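Local coordinates for CBS domain protein (PDB 2NQW), which is of unknown function but may bind flavin adenine dinucleotide, this chain being its transporter-associated (CorC_HlyC) domain, at residues 27-31 with 32-36. Numbering follows the deposited sequence.
Sequences DVRHY and LDLPE
Arg29 O accepts a nearly straight bond from Leu34 N (2.9 Å, N-H...O 172°), the donor lying in the carbonyl plane on a lone pair. One residue earlier, Val28 O takes Leu32 N at 2.9 Å in a more bent helical bond (149°). Asp33 N adds only a weak bond to His30 O, 3.4 Å long. Water 2 donates to that same carbonyl and to Asp33 OD1, so it ties the aspartate side chain to the last turn.

The side chains sort to two flanks. On one, Val28 and Leu32 point the same way, side by side, with Val28 CG1 3.9 Å from Leu32 CD1; CG1 gets there because it stands anti to the backbone N (chi1 177°). On the other, Arg29 and Leu34 cross at about a right angle, and Arg29 CB and Leu34 CB lie 4.0 Å apart. Beyond Leu34 the arginine chain runs on past the departing backbone: its CD is 3.3 Å from Pro35 O, and Glu36 O lies over one face of the guanidinium. Water 1 completes this link, donating to Glu36 O while accepting a weak bond from Arg29 NH1.

In the second shell, Val28 and Leu32 rest on Phe19 of strand 17-20 and Ile89 of strand 84-89, which seats this flank of helix 25-32 on the antiparallel sheet. Leu34 is met by Phe39 and Phe92, so the first apolar side chain past the turn also packs inward. Asp33, with its positive phi, turns the chain off the helix, and two bonds reach back into the last turn, Leu34 N to Arg29 O and the weaker Asp33 N to His30 O: a Schellman motif ending helix 25-32 of the transporter-associated domain.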
ATOM      1  N   ASP A  27     -10.584  -2.093   0.241  1.00  9.13           N
ATOM      2  CA  ASP A  27     -10.867  -0.667   0.260  1.00  9.76           C
ATOM      3  C   ASP A  27      -9.901   0.108  -0.626  1.00  8.83           C
ATOM      4  O   ASP A  27     -10.299   1.096  -1.235  1.00  9.20           O
ATOM      5  CB  ASP A  27     -10.886  -0.107   1.671  1.00 10.22           C
ATOM      6  CG  ASP A  27     -12.154  -0.508   2.431  1.00 11.80           C
ATOM      7  OD1 ASP A  27     -13.085  -1.111   1.821  1.00 13.03           O
ATOM      8  OD2 ASP A  27     -12.192  -0.236   3.642  1.00 13.24           O
ATOM      9  N   VAL A  28      -8.636  -0.312  -0.713  1.00  8.43           N
ATOM     10  CA  VAL A  28      -7.736   0.338  -1.668  1.00  8.05           C
ATOM     11  C   VAL A  28      -8.281   0.171  -3.099  1.00  7.96           C
ATOM     12  O   VAL A  28      -8.308   1.141  -3.882  1.00  8.91           O
ATOM     13  CB  VAL A  28      -6.284  -0.215  -1.581  1.00  8.74           C
ATOM     14  CG1 VAL A  28      -5.393   0.419  -2.639  1.00  9.86           C
ATOM     15  CG2 VAL A  28      -5.674   0.052  -0.170  1.00  9.56           C
ATOM     16  N   ARG A  29      -8.696  -1.043  -3.466  1.00  8.90           N
ATOM     17  CA  ARG A  29      -9.226  -1.251  -4.805  1.00  9.21           C
ATOM     18  C   ARG A  29     -10.486  -0.442  -5.019  1.00  8.75           C
ATOM     19  O   ARG A  29     -10.709   0.096  -6.107  1.00  9.24           O
ATOM     20  CB  ARG A  29      -9.512  -2.738  -5.058  1.00  9.36           C
ATOM     21  CG  ARG A  29      -8.244  -3.610  -5.079  1.00  9.54           C
ATOM     22  CD  ARG A  29      -8.534  -5.001  -5.641  1.00 11.41           C
ATOM     23  NE  ARG A  29      -9.477  -5.711  -4.787  1.00 12.99           N
ATOM     24  CZ  ARG A  29      -9.179  -6.508  -3.764  1.00 14.11           C
ATOM     25  NH1 ARG A  29      -7.916  -6.829  -3.473  1.00 12.51           N
ATOM     26  NH2 ARG A  29     -10.171  -7.028  -3.024  1.00 16.63           N
ATOM     27  N   HIS A  30     -11.313  -0.329  -3.973  1.00  8.54           N
ATOM     28  CA  HIS A  30     -12.544   0.490  -4.048  1.00  8.33           C
ATOM     29  C   HIS A  30     -12.202   1.954  -4.338  1.00  9.03           C
ATOM     30  O   HIS A  30     -12.731   2.551  -5.290  1.00 10.18           O
ATOM     31  CB  HIS A  30     -13.298   0.388  -2.719  1.00  8.97           C
ATOM     32  CG  HIS A  30     -14.433   1.342  -2.582  1.00  9.76           C
ATOM     33  ND1 HIS A  30     -15.648   1.121  -3.188  1.00 11.92           N
ATOM     34  CD2 HIS A  30     -14.515   2.546  -1.971  1.00 10.77           C
ATOM     35  CE1 HIS A  30     -16.448   2.147  -2.925  1.00 12.10           C
ATOM     36  NE2 HIS A  30     -15.786   3.028  -2.186  1.00 12.20           N
ATOM     37  N   TYR A  31     -11.308   2.540  -3.536  1.00  8.73           N
ATOM     38  CA  TYR A  31     -11.044   3.973  -3.660  1.00  9.29           C
ATOM     39  C   TYR A  31     -10.203   4.303  -4.893  1.00  9.85           C
ATOM     40  O   TYR A  31     -10.304   5.431  -5.397  1.00 10.72           O
ATOM     41  CB  TYR A  31     -10.360   4.511  -2.385  1.00 10.34           C
ATOM     42  CG  TYR A  31     -11.367   4.647  -1.255  1.00 10.62           C
ATOM     43  CD1 TYR A  31     -12.467   5.512  -1.370  1.00 13.12           C
ATOM     44  CD2 TYR A  31     -11.246   3.892  -0.086  1.00 12.90           C
ATOM     45  CE1 TYR A  31     -13.410   5.644  -0.355  1.00 14.00           C
ATOM     46  CE2 TYR A  31     -12.211   4.020   0.950  1.00 13.71           C
ATOM     47  CZ  TYR A  31     -13.267   4.900   0.786  1.00 13.54           C
ATOM     48  OH  TYR A  31     -14.189   5.044   1.793  1.00 16.86           O
ATOM     49  N   LEU A  32      -9.383   3.363  -5.385  1.00  8.86           N
ATOM     50  CA  LEU A  32      -8.552   3.647  -6.556  1.00  8.52           C
ATOM     51  C   LEU A  32      -9.144   3.068  -7.830  1.00  8.15           C
ATOM     52  O   LEU A  32      -8.490   3.103  -8.872  1.00  9.38           O
ATOM     53  CB  LEU A  32      -7.110   3.169  -6.351  1.00  8.73           C
ATOM     54  CG  LEU A  32      -6.390   3.860  -5.191  1.00  9.23           C
ATOM     55  CD1 LEU A  32      -4.934   3.378  -5.170  1.00 10.59           C
ATOM     56  CD2 LEU A  32      -6.482   5.382  -5.287  1.00 11.51           C
ATOM     57  N   ASP A  33     -10.377   2.558  -7.771  1.00  8.65           N
ATOM     58  CA  ASP A  33     -11.042   2.042  -8.962  1.00  8.74           C
ATOM     59  C   ASP A  33     -10.167   1.021  -9.629  1.00 10.73           C
ATOM     60  O   ASP A  33     -10.099   0.959 -10.900  1.00  9.88           O
ATOM     61  CB  ASP A  33     -11.374   3.164  -9.957  1.00  9.57           C
ATOM     62  CG  ASP A  33     -12.258   4.220  -9.370  1.00 10.12           C
ATOM     63  OD1 ASP A  33     -13.180   3.878  -8.601  1.00 12.52           O
ATOM     64  OD2 ASP A  33     -12.060   5.429  -9.679  1.00 13.14           O
ATOM     65  N   LEU A  34      -9.728   0.021  -8.861  1.00  9.04           N
ATOM     66  CA  LEU A  34      -8.861  -1.051  -9.391  1.00  9.38           C
ATOM     67  C   LEU A  34      -9.631  -2.327  -9.665  1.00 10.63           C
ATOM     68  O   LEU A  34     -10.608  -2.618  -8.972  1.00 11.77           O
ATOM     69  CB  LEU A  34      -7.751  -1.379  -8.395  1.00  9.13           C
ATOM     70  CG  LEU A  34      -6.829  -0.194  -8.074  1.00  9.75           C
ATOM     71  CD1 LEU A  34      -5.810  -0.606  -7.013  1.00 10.20           C
ATOM     72  CD2 LEU A  34      -6.131   0.299  -9.317  1.00 12.51           C
ATOM     73  N   PRO A  35      -9.161  -3.115 -10.633  1.00 11.74           N
ATOM     74  CA  PRO A  35      -9.762  -4.444 -10.848  1.00 12.56           C
ATOM     75  C   PRO A  35      -9.451  -5.398  -9.679  1.00 11.64           C
ATOM     76  O   PRO A  35      -8.493  -5.200  -8.913  1.00 11.23           O
ATOM     77  CB  PRO A  35      -9.085  -4.918 -12.125  1.00 14.45           C
ATOM     78  CG  PRO A  35      -7.739  -4.282 -12.078  1.00 15.48           C
ATOM     79  CD  PRO A  35      -8.018  -2.870 -11.524  1.00 12.98           C
ATOM     80  N   GLU A  36     -10.217  -6.476  -9.596  1.00 12.58           N
ATOM     81  CA  GLU A  36     -10.120  -7.385  -8.467  1.00 13.25           C
ATOM     82  C   GLU A  36      -8.759  -8.026  -8.324  1.00 12.37           C
ATOM     83  O   GLU A  36      -8.358  -8.354  -7.210  1.00 13.51           O
ATOM     84  CB  GLU A  36     -11.170  -8.492  -8.613  1.00 16.65           C
ATOM     85  CG  GLU A  36     -12.518  -8.079  -8.194  1.00 21.86           C
ATOM     86  CD  GLU A  36     -13.457  -9.270  -8.240  1.00 28.75           C
ATOM     87  OE1 GLU A  36     -13.592  -9.882  -9.331  1.00 32.09           O
ATOM     88  OE2 GLU A  36     -14.047  -9.584  -7.179  1.00 34.18           O
TER
HETATM   89  O   HOH W   1      -6.156  -7.601  -5.793  1.00 11.05           O
HETATM   90  O   HOH W   2     -15.063   4.003  -6.398  1.00 29.66           O